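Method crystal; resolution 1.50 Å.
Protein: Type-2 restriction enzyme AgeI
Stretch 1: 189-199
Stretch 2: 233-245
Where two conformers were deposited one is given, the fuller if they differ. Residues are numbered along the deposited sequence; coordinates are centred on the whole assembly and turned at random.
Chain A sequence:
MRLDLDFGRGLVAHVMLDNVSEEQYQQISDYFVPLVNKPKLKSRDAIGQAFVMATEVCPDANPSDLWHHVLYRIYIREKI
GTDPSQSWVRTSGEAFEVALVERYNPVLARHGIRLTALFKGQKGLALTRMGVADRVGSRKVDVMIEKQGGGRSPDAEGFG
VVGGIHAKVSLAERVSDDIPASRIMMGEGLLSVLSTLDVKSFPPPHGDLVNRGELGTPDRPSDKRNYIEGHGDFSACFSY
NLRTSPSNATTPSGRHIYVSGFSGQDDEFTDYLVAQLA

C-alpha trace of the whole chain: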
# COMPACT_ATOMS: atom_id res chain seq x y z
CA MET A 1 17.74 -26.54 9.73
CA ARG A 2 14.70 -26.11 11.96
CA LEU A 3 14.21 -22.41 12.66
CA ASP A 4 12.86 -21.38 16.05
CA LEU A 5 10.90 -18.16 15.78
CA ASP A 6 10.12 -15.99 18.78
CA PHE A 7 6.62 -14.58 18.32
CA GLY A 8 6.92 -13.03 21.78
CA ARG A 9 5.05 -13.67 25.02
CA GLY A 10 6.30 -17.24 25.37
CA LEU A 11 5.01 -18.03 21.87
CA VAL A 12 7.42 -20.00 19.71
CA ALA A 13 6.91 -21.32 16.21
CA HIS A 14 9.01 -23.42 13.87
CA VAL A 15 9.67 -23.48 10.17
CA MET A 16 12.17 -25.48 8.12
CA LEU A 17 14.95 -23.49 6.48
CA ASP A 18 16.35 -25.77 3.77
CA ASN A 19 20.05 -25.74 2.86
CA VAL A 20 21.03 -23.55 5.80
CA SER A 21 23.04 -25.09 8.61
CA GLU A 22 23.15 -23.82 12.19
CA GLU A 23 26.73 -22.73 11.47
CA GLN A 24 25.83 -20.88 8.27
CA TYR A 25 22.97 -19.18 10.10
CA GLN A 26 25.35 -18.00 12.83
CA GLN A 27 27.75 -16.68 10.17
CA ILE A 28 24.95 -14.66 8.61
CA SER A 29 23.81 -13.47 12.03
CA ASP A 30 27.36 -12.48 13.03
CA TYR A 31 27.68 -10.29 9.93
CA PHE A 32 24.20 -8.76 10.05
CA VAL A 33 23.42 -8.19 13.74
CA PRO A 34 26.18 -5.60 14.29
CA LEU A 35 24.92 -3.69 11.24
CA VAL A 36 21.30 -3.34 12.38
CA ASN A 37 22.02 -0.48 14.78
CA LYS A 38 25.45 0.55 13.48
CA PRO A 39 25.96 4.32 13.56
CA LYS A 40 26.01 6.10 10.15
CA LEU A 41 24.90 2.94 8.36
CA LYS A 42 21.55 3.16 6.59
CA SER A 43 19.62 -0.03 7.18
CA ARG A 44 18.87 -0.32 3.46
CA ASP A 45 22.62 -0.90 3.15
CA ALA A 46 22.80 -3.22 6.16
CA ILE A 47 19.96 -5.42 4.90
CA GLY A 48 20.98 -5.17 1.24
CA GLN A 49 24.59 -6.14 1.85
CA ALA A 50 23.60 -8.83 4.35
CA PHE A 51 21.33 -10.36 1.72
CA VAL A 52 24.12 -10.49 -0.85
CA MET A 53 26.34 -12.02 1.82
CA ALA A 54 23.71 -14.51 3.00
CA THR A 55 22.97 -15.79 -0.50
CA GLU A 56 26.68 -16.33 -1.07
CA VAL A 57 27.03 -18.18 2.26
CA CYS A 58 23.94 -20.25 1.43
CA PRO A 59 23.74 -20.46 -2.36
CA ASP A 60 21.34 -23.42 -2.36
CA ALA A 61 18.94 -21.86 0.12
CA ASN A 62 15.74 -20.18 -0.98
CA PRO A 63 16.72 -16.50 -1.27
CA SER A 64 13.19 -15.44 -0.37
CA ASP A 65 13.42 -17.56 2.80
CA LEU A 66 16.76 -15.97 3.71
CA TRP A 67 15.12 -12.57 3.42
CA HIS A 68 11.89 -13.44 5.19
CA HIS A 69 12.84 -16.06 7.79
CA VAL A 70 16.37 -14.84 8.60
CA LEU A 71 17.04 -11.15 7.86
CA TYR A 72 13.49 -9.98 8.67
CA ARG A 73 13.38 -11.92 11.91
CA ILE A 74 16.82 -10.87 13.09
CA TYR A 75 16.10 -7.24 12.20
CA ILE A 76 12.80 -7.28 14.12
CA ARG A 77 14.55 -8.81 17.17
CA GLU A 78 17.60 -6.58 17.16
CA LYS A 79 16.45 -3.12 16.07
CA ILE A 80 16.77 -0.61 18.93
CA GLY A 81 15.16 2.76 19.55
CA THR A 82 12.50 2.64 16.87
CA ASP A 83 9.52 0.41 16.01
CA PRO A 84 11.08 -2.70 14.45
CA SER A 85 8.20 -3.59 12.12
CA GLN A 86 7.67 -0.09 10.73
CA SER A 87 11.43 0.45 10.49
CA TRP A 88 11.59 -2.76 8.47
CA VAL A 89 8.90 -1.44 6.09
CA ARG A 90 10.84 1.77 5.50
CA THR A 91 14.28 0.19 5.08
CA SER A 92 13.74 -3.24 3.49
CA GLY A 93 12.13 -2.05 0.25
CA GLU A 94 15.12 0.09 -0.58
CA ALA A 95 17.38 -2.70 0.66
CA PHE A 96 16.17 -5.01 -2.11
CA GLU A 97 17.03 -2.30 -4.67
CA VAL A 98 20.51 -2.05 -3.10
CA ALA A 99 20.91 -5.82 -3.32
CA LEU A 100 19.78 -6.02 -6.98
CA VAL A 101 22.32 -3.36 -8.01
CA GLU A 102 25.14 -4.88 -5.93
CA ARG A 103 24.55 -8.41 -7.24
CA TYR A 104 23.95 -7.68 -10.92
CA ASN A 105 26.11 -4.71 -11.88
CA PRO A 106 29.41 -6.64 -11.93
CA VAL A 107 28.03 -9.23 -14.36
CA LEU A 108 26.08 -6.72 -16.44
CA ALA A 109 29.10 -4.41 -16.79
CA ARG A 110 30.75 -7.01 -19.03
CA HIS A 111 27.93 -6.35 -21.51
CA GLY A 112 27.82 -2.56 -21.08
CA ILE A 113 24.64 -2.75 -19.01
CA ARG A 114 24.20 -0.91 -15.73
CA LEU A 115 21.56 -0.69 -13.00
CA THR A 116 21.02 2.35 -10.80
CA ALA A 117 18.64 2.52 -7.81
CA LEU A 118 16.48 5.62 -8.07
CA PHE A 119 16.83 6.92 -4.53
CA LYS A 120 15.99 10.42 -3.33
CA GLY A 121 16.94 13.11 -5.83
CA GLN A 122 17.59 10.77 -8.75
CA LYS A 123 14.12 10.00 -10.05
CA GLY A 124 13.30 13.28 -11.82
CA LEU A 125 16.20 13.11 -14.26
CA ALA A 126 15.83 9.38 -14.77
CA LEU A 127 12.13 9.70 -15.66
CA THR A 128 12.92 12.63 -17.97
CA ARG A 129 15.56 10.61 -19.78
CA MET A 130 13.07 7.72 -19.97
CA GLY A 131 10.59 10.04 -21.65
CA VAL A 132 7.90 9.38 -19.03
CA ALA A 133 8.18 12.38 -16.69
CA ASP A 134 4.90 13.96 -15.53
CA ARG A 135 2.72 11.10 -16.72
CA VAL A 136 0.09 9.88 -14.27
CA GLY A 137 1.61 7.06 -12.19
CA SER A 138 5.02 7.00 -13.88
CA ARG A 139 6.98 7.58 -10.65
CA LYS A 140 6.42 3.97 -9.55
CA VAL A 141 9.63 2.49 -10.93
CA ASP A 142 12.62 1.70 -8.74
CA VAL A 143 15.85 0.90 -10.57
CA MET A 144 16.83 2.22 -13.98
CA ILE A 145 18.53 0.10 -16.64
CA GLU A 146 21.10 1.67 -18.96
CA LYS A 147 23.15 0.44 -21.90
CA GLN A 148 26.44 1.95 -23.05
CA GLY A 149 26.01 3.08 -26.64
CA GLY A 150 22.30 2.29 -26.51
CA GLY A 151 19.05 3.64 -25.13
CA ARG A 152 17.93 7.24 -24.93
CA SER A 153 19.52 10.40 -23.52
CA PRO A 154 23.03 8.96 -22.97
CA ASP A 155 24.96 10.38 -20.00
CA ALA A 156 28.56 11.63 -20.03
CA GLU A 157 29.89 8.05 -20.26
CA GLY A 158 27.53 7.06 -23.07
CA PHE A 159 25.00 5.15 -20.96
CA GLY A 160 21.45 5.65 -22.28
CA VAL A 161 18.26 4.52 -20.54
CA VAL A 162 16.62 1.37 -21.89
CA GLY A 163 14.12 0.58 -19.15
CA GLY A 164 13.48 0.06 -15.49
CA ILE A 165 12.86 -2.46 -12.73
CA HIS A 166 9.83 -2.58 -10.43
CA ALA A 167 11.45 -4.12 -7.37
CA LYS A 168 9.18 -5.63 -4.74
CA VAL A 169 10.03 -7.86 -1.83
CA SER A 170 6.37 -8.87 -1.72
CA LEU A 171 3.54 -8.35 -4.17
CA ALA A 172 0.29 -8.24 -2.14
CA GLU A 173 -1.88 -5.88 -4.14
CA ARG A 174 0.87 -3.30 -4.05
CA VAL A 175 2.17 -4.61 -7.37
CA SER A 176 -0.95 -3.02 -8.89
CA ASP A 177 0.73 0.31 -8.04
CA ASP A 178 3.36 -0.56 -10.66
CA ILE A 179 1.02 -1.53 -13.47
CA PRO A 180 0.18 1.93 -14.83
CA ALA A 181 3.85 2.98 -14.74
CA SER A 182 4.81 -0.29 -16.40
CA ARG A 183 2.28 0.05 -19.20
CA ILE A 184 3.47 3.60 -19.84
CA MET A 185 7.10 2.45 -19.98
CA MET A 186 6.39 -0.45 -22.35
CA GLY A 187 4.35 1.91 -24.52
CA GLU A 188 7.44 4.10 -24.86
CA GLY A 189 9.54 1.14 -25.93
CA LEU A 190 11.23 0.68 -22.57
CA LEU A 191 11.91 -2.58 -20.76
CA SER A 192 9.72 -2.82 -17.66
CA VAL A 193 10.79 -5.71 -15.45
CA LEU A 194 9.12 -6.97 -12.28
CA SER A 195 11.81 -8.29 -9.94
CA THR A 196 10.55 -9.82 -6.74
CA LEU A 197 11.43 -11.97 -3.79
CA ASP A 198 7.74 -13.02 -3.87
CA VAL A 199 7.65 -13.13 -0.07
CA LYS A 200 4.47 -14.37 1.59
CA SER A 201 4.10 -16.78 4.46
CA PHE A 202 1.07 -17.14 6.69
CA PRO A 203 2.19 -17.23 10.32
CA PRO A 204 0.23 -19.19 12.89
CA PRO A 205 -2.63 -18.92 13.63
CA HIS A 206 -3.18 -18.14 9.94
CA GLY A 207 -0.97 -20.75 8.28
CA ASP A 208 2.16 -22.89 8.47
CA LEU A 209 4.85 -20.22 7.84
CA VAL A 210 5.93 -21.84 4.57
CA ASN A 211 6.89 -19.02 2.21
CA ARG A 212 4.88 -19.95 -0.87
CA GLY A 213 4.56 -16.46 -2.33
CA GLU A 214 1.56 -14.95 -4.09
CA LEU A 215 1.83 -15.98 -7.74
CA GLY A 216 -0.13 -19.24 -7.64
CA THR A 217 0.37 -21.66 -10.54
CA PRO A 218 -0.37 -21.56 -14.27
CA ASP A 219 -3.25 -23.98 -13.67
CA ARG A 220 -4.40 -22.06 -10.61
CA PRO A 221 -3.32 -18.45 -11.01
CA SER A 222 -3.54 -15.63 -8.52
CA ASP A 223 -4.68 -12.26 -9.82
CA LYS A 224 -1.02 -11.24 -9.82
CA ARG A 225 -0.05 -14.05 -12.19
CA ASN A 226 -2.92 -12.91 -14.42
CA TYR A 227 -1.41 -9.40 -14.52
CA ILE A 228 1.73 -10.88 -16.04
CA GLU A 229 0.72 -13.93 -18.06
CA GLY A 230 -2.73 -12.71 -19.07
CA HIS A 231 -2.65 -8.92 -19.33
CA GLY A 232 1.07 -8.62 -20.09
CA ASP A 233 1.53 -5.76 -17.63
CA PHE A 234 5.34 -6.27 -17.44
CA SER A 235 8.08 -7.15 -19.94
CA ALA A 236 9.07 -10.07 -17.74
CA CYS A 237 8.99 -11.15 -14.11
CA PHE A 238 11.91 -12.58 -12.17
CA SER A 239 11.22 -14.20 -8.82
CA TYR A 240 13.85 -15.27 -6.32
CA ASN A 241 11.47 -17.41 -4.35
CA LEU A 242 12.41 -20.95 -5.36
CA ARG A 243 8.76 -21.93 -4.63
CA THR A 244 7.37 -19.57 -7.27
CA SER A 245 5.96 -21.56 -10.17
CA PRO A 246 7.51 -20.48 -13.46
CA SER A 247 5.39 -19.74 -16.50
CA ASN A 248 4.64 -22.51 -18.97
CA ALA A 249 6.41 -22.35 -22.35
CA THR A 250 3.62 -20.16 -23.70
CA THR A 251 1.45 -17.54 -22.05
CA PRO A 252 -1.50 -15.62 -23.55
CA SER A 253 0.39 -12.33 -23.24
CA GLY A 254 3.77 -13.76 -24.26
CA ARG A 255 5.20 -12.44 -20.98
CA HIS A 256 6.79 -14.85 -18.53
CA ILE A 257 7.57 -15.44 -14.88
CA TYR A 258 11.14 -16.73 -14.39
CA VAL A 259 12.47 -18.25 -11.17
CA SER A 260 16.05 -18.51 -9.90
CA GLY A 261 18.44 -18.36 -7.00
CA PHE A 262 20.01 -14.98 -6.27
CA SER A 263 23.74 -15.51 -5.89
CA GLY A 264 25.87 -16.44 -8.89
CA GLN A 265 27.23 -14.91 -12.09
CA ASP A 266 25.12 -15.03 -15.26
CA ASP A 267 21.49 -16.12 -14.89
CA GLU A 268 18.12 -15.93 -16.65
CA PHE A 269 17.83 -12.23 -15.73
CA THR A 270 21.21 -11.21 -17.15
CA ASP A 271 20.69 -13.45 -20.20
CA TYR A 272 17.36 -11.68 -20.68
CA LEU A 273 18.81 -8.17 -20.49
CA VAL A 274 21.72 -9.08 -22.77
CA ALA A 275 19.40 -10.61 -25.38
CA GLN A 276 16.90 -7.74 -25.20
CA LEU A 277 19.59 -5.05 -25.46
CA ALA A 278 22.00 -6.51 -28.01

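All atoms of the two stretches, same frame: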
# COMPACT_ATOMS: atom_id res chain seq x y z
N GLY A 189 8.47 2.00 -25.47
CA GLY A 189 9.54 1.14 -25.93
C GLY A 189 10.62 0.86 -24.91
O GLY A 189 11.74 0.53 -25.26
N LEU A 190 10.27 0.98 -23.63
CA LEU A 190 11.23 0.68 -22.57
C LEU A 190 11.00 -0.71 -21.98
O LEU A 190 9.87 -1.20 -21.94
CB LEU A 190 11.13 1.72 -21.46
CG LEU A 190 11.50 3.16 -21.82
CD1 LEU A 190 10.91 4.13 -20.81
CD2 LEU A 190 13.01 3.33 -21.89
N LEU A 191 12.07 -1.36 -21.53
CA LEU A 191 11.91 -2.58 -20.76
C LEU A 191 11.30 -2.23 -19.40
O LEU A 191 11.70 -1.25 -18.78
CB LEU A 191 13.24 -3.30 -20.58
CG LEU A 191 13.84 -3.96 -21.82
CD1 LEU A 191 15.17 -4.60 -21.48
CD2 LEU A 191 12.88 -4.98 -22.38
N SER A 192 10.33 -3.02 -18.97
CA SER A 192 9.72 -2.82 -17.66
C SER A 192 9.66 -4.16 -16.94
O SER A 192 8.75 -4.96 -17.17
CB SER A 192 8.33 -2.20 -17.79
OG SER A 192 7.73 -2.02 -16.52
N VAL A 193 10.63 -4.40 -16.07
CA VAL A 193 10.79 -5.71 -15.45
C VAL A 193 10.25 -5.69 -14.03
O VAL A 193 10.47 -4.74 -13.29
CB VAL A 193 12.28 -6.12 -15.45
CG1 VAL A 193 12.48 -7.46 -14.77
CG2 VAL A 193 12.80 -6.17 -16.90
N LEU A 194 9.51 -6.74 -13.67
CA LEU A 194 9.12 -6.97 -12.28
C LEU A 194 10.12 -7.94 -11.65
O LEU A 194 10.19 -9.10 -12.05
CB LEU A 194 7.70 -7.54 -12.21
CG LEU A 194 7.16 -7.81 -10.81
CD1 LEU A 194 7.05 -6.51 -10.03
CD2 LEU A 194 5.80 -8.51 -10.88
N SER A 195 10.88 -7.45 -10.68
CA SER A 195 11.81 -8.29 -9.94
C SER A 195 11.29 -8.42 -8.53
O SER A 195 10.97 -7.41 -7.90
CB SER A 195 13.22 -7.69 -9.94
OG SER A 195 13.70 -7.56 -11.27
N THR A 196 11.18 -9.64 -8.03
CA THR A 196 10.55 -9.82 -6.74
C THR A 196 11.15 -10.96 -5.97
O THR A 196 11.65 -11.92 -6.54
CB THR A 196 9.03 -10.02 -6.92
OG1 THR A 196 8.39 -10.03 -5.64
CG2 THR A 196 8.70 -11.31 -7.71
N LEU A 197 11.11 -10.85 -4.65
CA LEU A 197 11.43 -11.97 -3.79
C LEU A 197 10.18 -12.83 -3.55
O LEU A 197 10.28 -13.92 -2.97
CB LEU A 197 12.00 -11.50 -2.45
CG LEU A 197 13.33 -10.75 -2.58
CD1 LEU A 197 13.81 -10.35 -1.21
CD2 LEU A 197 14.35 -11.63 -3.28
N ASP A 198 9.03 -12.32 -4.00
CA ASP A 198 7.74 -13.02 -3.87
C ASP A 198 7.58 -13.58 -2.46
O ASP A 198 7.30 -14.77 -2.28
CB ASP A 198 7.61 -14.13 -4.92
CG ASP A 198 6.19 -14.72 -5.01
OD1 ASP A 198 5.23 -14.05 -4.57
OD2 ASP A 198 6.04 -15.84 -5.54
N VAL A 199 7.80 -12.73 -1.47
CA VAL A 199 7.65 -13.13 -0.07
C VAL A 199 6.18 -13.15 0.34
O VAL A 199 5.49 -12.14 0.22
CB VAL A 199 8.41 -12.20 0.88
CG1 VAL A 199 8.04 -12.50 2.35
CG2 VAL A 199 9.91 -12.33 0.67
N ASP A 233 1.29 -7.06 -18.25
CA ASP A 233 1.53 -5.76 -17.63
C ASP A 233 3.02 -5.45 -17.41
O ASP A 233 3.35 -4.32 -17.06
CB ASP A 233 0.79 -5.67 -16.30
CG ASP A 233 -0.71 -5.52 -16.47
OD1 ASP A 233 -1.14 -5.01 -17.53
OD2 ASP A 233 -1.46 -5.90 -15.54
N PHE A 234 3.89 -6.44 -17.59
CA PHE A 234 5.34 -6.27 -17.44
C PHE A 234 6.08 -6.99 -18.56
O PHE A 234 5.56 -7.95 -19.13
CB PHE A 234 5.83 -6.81 -16.08
CG PHE A 234 5.21 -6.13 -14.90
CD1 PHE A 234 5.78 -4.98 -14.37
CD2 PHE A 234 4.05 -6.62 -14.34
CE1 PHE A 234 5.19 -4.33 -13.30
CE2 PHE A 234 3.46 -5.98 -13.26
CZ PHE A 234 4.03 -4.84 -12.74
N SER A 235 7.28 -6.53 -18.88
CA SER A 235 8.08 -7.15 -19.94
C SER A 235 8.42 -8.58 -19.57
O SER A 235 8.45 -9.47 -20.42
CB SER A 235 9.37 -6.36 -20.19
OG SER A 235 9.08 -5.03 -20.58
N ALA A 236 8.70 -8.78 -18.29
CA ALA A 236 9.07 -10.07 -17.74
C ALA A 236 9.06 -9.96 -16.23
O ALA A 236 9.14 -8.87 -15.69
CB ALA A 236 10.43 -10.51 -18.22
N CYS A 237 8.94 -11.10 -15.56
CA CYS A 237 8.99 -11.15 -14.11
C CYS A 237 10.05 -12.15 -13.67
O CYS A 237 10.11 -13.27 -14.19
CB CYS A 237 7.62 -11.52 -13.53
SG CYS A 237 7.59 -11.82 -11.73
N PHE A 238 10.88 -11.72 -12.73
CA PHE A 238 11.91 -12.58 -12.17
C PHE A 238 11.67 -12.71 -10.69
O PHE A 238 11.65 -11.71 -9.98
CB PHE A 238 13.30 -12.02 -12.47
CG PHE A 238 13.61 -12.00 -13.93
CD1 PHE A 238 13.19 -10.94 -14.72
CD2 PHE A 238 14.29 -13.06 -14.52
CE1 PHE A 238 13.47 -10.93 -16.08
CE2 PHE A 238 14.55 -13.05 -15.87
CZ PHE A 238 14.14 -11.99 -16.65
N SER A 239 11.44 -13.94 -10.24
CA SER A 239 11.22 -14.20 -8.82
C SER A 239 12.41 -14.94 -8.24
O SER A 239 12.99 -15.81 -8.90
CB SER A 239 9.94 -15.00 -8.61
OG SER A 239 9.85 -15.39 -7.24
N TYR A 240 12.75 -14.60 -7.01
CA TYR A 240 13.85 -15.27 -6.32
C TYR A 240 13.32 -16.07 -5.15
O TYR A 240 14.04 -16.39 -4.21
CB TYR A 240 14.90 -14.24 -5.88
CG TYR A 240 15.43 -13.49 -7.07
CD1 TYR A 240 14.93 -12.23 -7.40
CD2 TYR A 240 16.38 -14.06 -7.91
CE1 TYR A 240 15.40 -11.54 -8.52
CE2 TYR A 240 16.85 -13.38 -9.02
CZ TYR A 240 16.35 -12.12 -9.32
OH TYR A 240 16.81 -11.45 -10.44
N ASN A 241 12.03 -16.39 -5.22
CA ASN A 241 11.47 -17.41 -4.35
C ASN A 241 11.49 -18.72 -5.10
O ASN A 241 10.77 -18.87 -6.09
CB ASN A 241 10.04 -17.04 -3.94
CG ASN A 241 9.48 -17.96 -2.86
OD1 ASN A 241 9.89 -19.11 -2.75
ND2 ASN A 241 8.55 -17.44 -2.07
N LEU A 242 12.31 -19.67 -4.66
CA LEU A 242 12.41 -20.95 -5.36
C LEU A 242 11.07 -21.71 -5.43
O LEU A 242 10.92 -22.63 -6.23
CB LEU A 242 13.47 -21.84 -4.70
CG LEU A 242 14.88 -21.25 -4.66
CD1 LEU A 242 15.88 -22.25 -4.07
CD2 LEU A 242 15.30 -20.79 -6.06
N ARG A 243 10.10 -21.32 -4.59
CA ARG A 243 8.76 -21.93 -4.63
C ARG A 243 7.81 -21.33 -5.65
O ARG A 243 6.75 -21.89 -5.93
CB ARG A 243 8.10 -21.86 -3.25
CG ARG A 243 8.82 -22.68 -2.21
CD ARG A 243 7.99 -22.81 -0.94
NE ARG A 243 8.85 -23.28 0.13
CZ ARG A 243 9.69 -22.49 0.80
NH1 ARG A 243 9.76 -21.19 0.51
NH2 ARG A 243 10.46 -22.98 1.75
N THR A 244 8.18 -20.18 -6.22
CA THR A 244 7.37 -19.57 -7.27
C THR A 244 7.30 -20.53 -8.45
O THR A 244 8.33 -21.07 -8.86
CB THR A 244 7.96 -18.22 -7.74
OG1 THR A 244 8.08 -17.32 -6.62
CG2 THR A 244 7.07 -17.60 -8.81
N SER A 245 6.10 -20.74 -8.98
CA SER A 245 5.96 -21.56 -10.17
C SER A 245 6.27 -20.73 -11.40
O SER A 245 5.68 -19.68 -11.61
CB SER A 245 4.55 -22.14 -10.27
OG SER A 245 4.30 -23.03 -9.19
O HOH W 1 15.91 -9.14 -11.42

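The most unusual feature of this contact lies at its start, where a serine side chain stands in for a strand's backbone. Ser192 N donates to Ser235 OG (2.9 Å, nearly linear at 169°), while Ser235 N donates to Ser192 O (2.7 Å). Ser235 has phi/psi of -63/-38, far from extended values, yet its CA-to-CB bond points toward the neighbouring stretch, and the m rotamer places the hydroxyl where it can accept the amide proton. A short polar side chain suits this place, because it reaches the amide while the backbone of the same residue serves the carbonyl.

Beyond this point the stretches settle into regular parallel pairing, their strand axes 4.7 Å apart at closest approach and inclined by 16°. As parallel strands require, one residue bonds through both its amide and its carbonyl to the two neighbours of its partner. Leu194 N donates to Ala236 O (3.0 Å) and Leu194 O accepts from Phe238 N (2.8 Å), so that Leu194 brackets Cys237. Thr196 repeats the pattern around Ser239: Thr196 N donates to Phe238 O (2.9 Å), and Tyr240 N donates to Thr196 O (2.9 Å). The carbonyls also receive CA-H...O contacts, the shortest from Cys237 CA to Leu194 O at 3.1 Å.

Side chains alternate between the two faces of the sheet. On the face of Leu194 and Cys237, the leucine has the largest area covered by the other stretch. Its CB lies over the face of the Phe234 ring, 4.0 Å from the centroid and 19° off the normal, a CH-pi contact, and Leu194 CD2 approaches Cys237 SG at 3.9 Å. A flexible aliphatic chain can thus meet both an aromatic face and a polarizable sulfur. On the face of Ser195 and Phe238, Val193 CG1 meets Phe238 CD1 at 3.6 Å, near the plane of the ring and at its edge; the branched valine fills space beside the flat phenylalanine. Ser195, being small and polar, instead holds a water: Ser195 OG and Tyr240 OH each lie 2.7 Å from water 1, which bridges the two hydroxyls.

Past the strands, polar side chains take over. Asp198, with phi/psi of 46/51, points its CA-to-CB bond toward the other stretch, and its amide is held by its own stretch, Asp198 N donating to Thr196 OG1 (2.9 Å). Its carboxylate accepts from a hydroxyl, Thr244 OG1 to Asp198 OD2 at 2.7 Å. That hydroxyl in turn accepts from Ser239 OG, 2.7 Å from Thr244 OG1, and Ser239 OG accepts from Asn241 N (3.1 Å). Serine and threonine suit this relay because a hydroxyl can both donate and accept. Asn241 uses both ends of its amide: Asn241 ND2 donates to Asp198 O (3.0 Å), while Asn241 OD1 accepts from Arg243 N (2.9 Å) within the type I turn that Asn241 O closes by accepting from Thr244 N (2.9 Å). The turn brings Thr244 back to the aspartate.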